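Local coordinates for protein ricin B lectin (Clostridium thermocellum, PDB 3VSF) that probably hydrolyses beta-1,3-linked galactans from the chain end as a family 43 exo-beta-1,3-galactanase, with a ricin-type beta-trefoil module that binds galactose, at residues Asp176-Cys187 and Phe199-His210. Residues are numbered along the deposited sequence; the frame is centred on the assembly and turned at random.
Sequences DHGLPGYMSRDC and FISAANENMDLH
Asp176 and His177 grip the start of the hairpin turn at Asn204 from two directions. Asp176 OD1 takes the Asn204 N-H at 3.1 Å on its syn lone pair, while its anti lone pair receives the amide of Met183, so one carboxylate oxygen ties the hairpin to both ends of the 176-183 loop. With CG anti to the carbonyl carbon (chi1 -72°), the His177 ring reaches out to Asn204, and its NE2 donates to Asn204 OD1 at 2.9 Å, the acceptor lying in the ring plane. Glu205 lays its CG over the face of the same imidazole in a CH-pi contact, 3.4 Å from the ring centroid; the bend at chi2 beyond it turns the carboxylate toward the Met183 thioether. Farther along, the Arg185 and Ala202 amides donate to Ala202 O and Asp186 O, respectively, leading into the antiparallel non-hydrogen-bonded pair Cys187-Ser201. This is the edge of one four-stranded antiparallel blade of the family 43 beta-propeller: strand 187-191 borders strand 197-203, which turns back through a type I' turn at Asn204-Met207, with a classic beta bulge opposite Ala203. Beside this edge the hydroxyls of Ser184 and Ser201 are hydrogen-bonded, OG to OG 3.0 Å. Arg185 and Glu205 form only a long salt bridge, whereas Arg185 NH2 is bonded to Tyr143 O. On the returning strand 208-214, His210 directs its ring edge at the face of Tyr182 in a T-shaped stack, with planes 76° apart and centroids separated by 4.5 Å; His210 ND1 is hydrogen-bonded to Tyr212 OH. At the other end, Cys187 CB packs 3.5 Å from Phe199 CZ, and the Phe199 ring also meets Trp134.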
loop_
_atom_site.group_PDB
_atom_site.type_symbol
_atom_site.label_atom_id
_atom_site.label_comp_id
_atom_site.label_asym_id
_atom_site.label_seq_id
_atom_site.Cartn_x
_atom_site.Cartn_y
_atom_site.Cartn_z
ATOM N N ASP A 176 -31.969 7.221 4.215
ATOM C CA ASP A 176 -30.781 6.758 4.921
ATOM C C ASP A 176 -30.347 7.761 5.988
ATOM O O ASP A 176 -29.628 8.719 5.700
ATOM C CB ASP A 176 -29.640 6.496 3.937
ATOM C CG ASP A 176 -28.500 5.717 4.560
ATOM O OD1 ASP A 176 -27.388 5.730 3.991
ATOM O OD2 ASP A 176 -28.715 5.089 5.618
ATOM N N HIS A 177 -30.799 7.532 7.218
ATOM C CA HIS A 177 -30.460 8.392 8.351
ATOM C C HIS A 177 -30.956 9.827 8.189
ATOM O O HIS A 177 -30.167 10.772 8.202
ATOM C CB HIS A 177 -28.951 8.374 8.615
ATOM C CG HIS A 177 -28.459 7.089 9.204
ATOM N ND1 HIS A 177 -28.378 6.876 10.563
ATOM C CD2 HIS A 177 -28.030 5.947 8.617
ATOM C CE1 HIS A 177 -27.917 5.659 10.789
ATOM N NE2 HIS A 177 -27.697 5.074 9.625
ATOM N N GLY A 178 -32.269 9.982 8.040
ATOM C CA GLY A 178 -32.883 11.296 8.017
ATOM C C GLY A 178 -33.077 11.906 6.641
ATOM O O GLY A 178 -33.988 12.711 6.440
ATOM N N LEU A 179 -32.228 11.531 5.691
ATOM C CA LEU A 179 -32.290 12.113 4.353
ATOM C C LEU A 179 -32.608 11.077 3.279
ATOM O O LEU A 179 -32.375 9.883 3.470
ATOM C CB LEU A 179 -30.979 12.834 4.023
ATOM C CG LEU A 179 -30.630 14.041 4.898
ATOM C CD1 LEU A 179 -29.291 14.635 4.486
ATOM C CD2 LEU A 179 -31.730 15.092 4.834
ATOM N N PRO A 180 -33.155 11.536 2.142
ATOM C CA PRO A 180 -33.450 10.656 1.008
ATOM C C PRO A 180 -32.182 10.292 0.246
ATOM O O PRO A 180 -31.348 11.162 -0.009
ATOM C CB PRO A 180 -34.362 11.517 0.133
ATOM C CG PRO A 180 -33.943 12.913 0.431
ATOM C CD PRO A 180 -33.584 12.923 1.892
ATOM N N GLY A 181 -32.043 9.020 -0.112
ATOM C CA GLY A 181 -30.872 8.555 -0.830
ATOM C C GLY A 181 -29.811 7.988 0.093
ATOM O O GLY A 181 -29.614 8.475 1.207
ATOM N N TYR A 182 -29.126 6.950 -0.376
ATOM C CA TYR A 182 -28.060 6.317 0.391
ATOM C C TYR A 182 -26.930 7.297 0.683
ATOM O O TYR A 182 -26.545 8.088 -0.178
ATOM C CB TYR A 182 -27.505 5.116 -0.376
ATOM C CG TYR A 182 -28.465 3.955 -0.494
ATOM C CD1 TYR A 182 -29.233 3.551 0.589
ATOM C CD2 TYR A 182 -28.604 3.265 -1.689
ATOM C CE1 TYR A 182 -30.111 2.488 0.485
ATOM C CE2 TYR A 182 -29.478 2.201 -1.804
ATOM C CZ TYR A 182 -30.230 1.818 -0.713
ATOM O OH TYR A 182 -31.103 0.760 -0.823
ATOM N N MET A 183 -26.398 7.242 1.901
ATOM C CA MET A 183 -25.240 8.050 2.257
ATOM C C MET A 183 -24.038 7.607 1.431
ATOM O O MET A 183 -23.920 6.436 1.072
ATOM C CB MET A 183 -24.928 7.932 3.751
ATOM C CG MET A 183 -26.060 8.382 4.662
ATOM S SD MET A 183 -25.589 8.462 6.401
ATOM C CE MET A 183 -24.394 9.795 6.369
ATOM N N SER A 184 -23.150 8.547 1.126
ATOM C CA SER A 184 -21.983 8.252 0.304
ATOM C C SER A 184 -20.792 9.116 0.699
ATOM O O SER A 184 -20.695 10.276 0.296
ATOM C CB SER A 184 -22.309 8.453 -1.177
ATOM O OG SER A 184 -21.158 8.278 -1.984
ATOM N N ARG A 185 -19.888 8.545 1.490
ATOM C CA ARG A 185 -18.687 9.260 1.913
ATOM C C ARG A 185 -17.449 8.766 1.168
ATOM O O ARG A 185 -17.320 8.985 -0.037
ATOM C CB ARG A 185 -18.495 9.150 3.428
ATOM C CG ARG A 185 -19.576 9.858 4.231
ATOM C CD ARG A 185 -19.091 10.214 5.627
ATOM N NE ARG A 185 -20.004 11.129 6.307
ATOM C CZ ARG A 185 -20.893 10.758 7.222
ATOM N NH1 ARG A 185 -20.991 9.484 7.576
ATOM N NH2 ARG A 185 -21.683 11.661 7.786
ATOM N N ASP A 186 -16.538 8.111 1.883
ATOM C CA ASP A 186 -15.335 7.566 1.262
ATOM C C ASP A 186 -15.710 6.698 0.068
ATOM O O ASP A 186 -16.528 5.787 0.187
ATOM C CB ASP A 186 -14.516 6.763 2.274
ATOM C CG ASP A 186 -13.843 7.644 3.310
ATOM O OD1 ASP A 186 -14.345 8.761 3.557
ATOM O OD2 ASP A 186 -12.813 7.219 3.876
ATOM N N CYS A 187 -15.109 6.983 -1.083
ATOM C CA CYS A 187 -15.509 6.332 -2.325
ATOM C C CYS A 187 -14.327 5.919 -3.196
ATOM O O CYS A 187 -13.171 6.185 -2.866
ATOM C CB CYS A 187 -16.422 7.258 -3.127
ATOM S SG CYS A 187 -15.618 8.788 -3.651
ATOM N N PHE A 199 -19.026 2.279 -9.093
ATOM C CA PHE A 199 -18.743 3.279 -8.073
ATOM C C PHE A 199 -19.028 2.686 -6.700
ATOM O O PHE A 199 -20.112 2.155 -6.460
ATOM C CB PHE A 199 -19.596 4.529 -8.299
ATOM C CG PHE A 199 -19.450 5.569 -7.224
ATOM C CD1 PHE A 199 -18.406 6.479 -7.258
ATOM C CD2 PHE A 199 -20.364 5.645 -6.185
ATOM C CE1 PHE A 199 -18.272 7.440 -6.272
ATOM C CE2 PHE A 199 -20.234 6.603 -5.197
ATOM C CZ PHE A 199 -19.187 7.502 -5.241
ATOM N N ILE A 200 -18.052 2.767 -5.805
ATOM C CA ILE A 200 -18.203 2.212 -4.468
ATOM C C ILE A 200 -18.018 3.294 -3.410
ATOM O O ILE A 200 -17.147 4.154 -3.537
ATOM C CB ILE A 200 -17.209 1.053 -4.223
ATOM C CG1 ILE A 200 -17.483 0.385 -2.874
ATOM C CG2 ILE A 200 -15.772 1.551 -4.304
ATOM C CD1 ILE A 200 -16.612 -0.823 -2.607
ATOM N N SER A 201 -18.848 3.253 -2.373
ATOM C CA SER A 201 -18.777 4.243 -1.304
ATOM C C SER A 201 -19.395 3.714 -0.015
ATOM O O SER A 201 -20.184 2.769 -0.034
ATOM C CB SER A 201 -19.469 5.542 -1.725
ATOM O OG SER A 201 -20.852 5.335 -1.958
ATOM N N ALA A 202 -19.031 4.332 1.104
ATOM C CA ALA A 202 -19.543 3.929 2.408
ATOM C C ALA A 202 -20.920 4.530 2.675
ATOM O O ALA A 202 -21.084 5.751 2.690
ATOM C CB ALA A 202 -18.568 4.323 3.506
ATOM N N ALA A 203 -21.906 3.664 2.891
ATOM C CA ALA A 203 -23.267 4.103 3.167
ATOM C C ALA A 203 -23.708 3.690 4.568
ATOM O O ALA A 203 -22.971 3.015 5.286
ATOM C CB ALA A 203 -24.223 3.544 2.125
ATOM N N ASN A 204 -24.913 4.104 4.948
ATOM C CA ASN A 204 -25.475 3.754 6.249
ATOM C C ASN A 204 -24.554 4.149 7.401
ATOM O O ASN A 204 -24.237 3.328 8.261
ATOM C CB ASN A 204 -25.789 2.256 6.305
ATOM C CG ASN A 204 -26.714 1.895 7.452
ATOM O OD1 ASN A 204 -26.789 2.606 8.455
ATOM N ND2 ASN A 204 -27.423 0.781 7.311
ATOM N N GLU A 205 -24.130 5.409 7.410
ATOM C CA GLU A 205 -23.227 5.916 8.441
ATOM C C GLU A 205 -21.871 5.214 8.417
ATOM O O GLU A 205 -21.354 4.809 9.459
ATOM C CB GLU A 205 -23.860 5.788 9.830
ATOM C CG GLU A 205 -24.824 6.909 10.174
ATOM C CD GLU A 205 -24.141 8.261 10.236
ATOM O OE1 GLU A 205 -24.482 9.137 9.413
ATOM O OE2 GLU A 205 -23.264 8.449 11.107
ATOM N N ASN A 206 -21.302 5.078 7.223
ATOM C CA ASN A 206 -19.999 4.441 7.049
ATOM C C ASN A 206 -19.941 3.021 7.612
ATOM O O ASN A 206 -18.861 2.449 7.759
ATOM C CB ASN A 206 -18.893 5.298 7.670
ATOM C CG ASN A 206 -18.831 6.694 7.078
ATOM O OD1 ASN A 206 -19.297 6.928 5.961
ATOM N ND2 ASN A 206 -18.253 7.627 7.823
ATOM N N MET A 207 -21.102 2.455 7.921
ATOM C CA MET A 207 -21.169 1.112 8.485
ATOM C C MET A 207 -21.233 0.050 7.394
ATOM O O MET A 207 -20.788 -1.082 7.588
ATOM C CB MET A 207 -22.374 0.977 9.417
ATOM C CG MET A 207 -22.337 1.899 10.625
ATOM S SD MET A 207 -20.975 1.532 11.748
ATOM C CE MET A 207 -21.308 -0.185 12.137
ATOM N N ASP A 208 -21.791 0.418 6.245
ATOM C CA ASP A 208 -21.926 -0.512 5.132
ATOM C C ASP A 208 -21.247 0.026 3.879
ATOM O O ASP A 208 -21.170 1.236 3.673
ATOM C CB ASP A 208 -23.403 -0.793 4.844
ATOM C CG ASP A 208 -24.159 -1.269 6.071
ATOM O OD1 ASP A 208 -23.517 -1.813 6.994
ATOM O OD2 ASP A 208 -25.396 -1.100 6.112
ATOM N N LEU A 209 -20.746 -0.882 3.047
ATOM C CA LEU A 209 -20.175 -0.506 1.761
ATOM C C LEU A 209 -21.170 -0.789 0.644
ATOM O O LEU A 209 -21.707 -1.892 0.544
ATOM C CB LEU A 209 -18.871 -1.262 1.501
ATOM C CG LEU A 209 -17.611 -0.734 2.190
ATOM C CD1 LEU A 209 -16.426 -1.644 1.903
ATOM C CD2 LEU A 209 -17.318 0.688 1.742
ATOM N N HIS A 210 -21.418 0.214 -0.189
ATOM C CA HIS A 210 -22.325 0.054 -1.317
ATOM C C HIS A 210 -21.573 0.057 -2.643
ATOM O O HIS A 210 -20.829 0.991 -2.945
ATOM C CB HIS A 210 -23.395 1.150 -1.311
ATOM C CG HIS A 210 -24.518 0.895 -0.354
ATOM N ND1 HIS A 210 -25.587 1.754 -0.215
ATOM C CD2 HIS A 210 -24.742 -0.126 0.507
ATOM C CE1 HIS A 210 -26.419 1.276 0.693
ATOM N NE2 HIS A 210 -25.930 0.136 1.147
#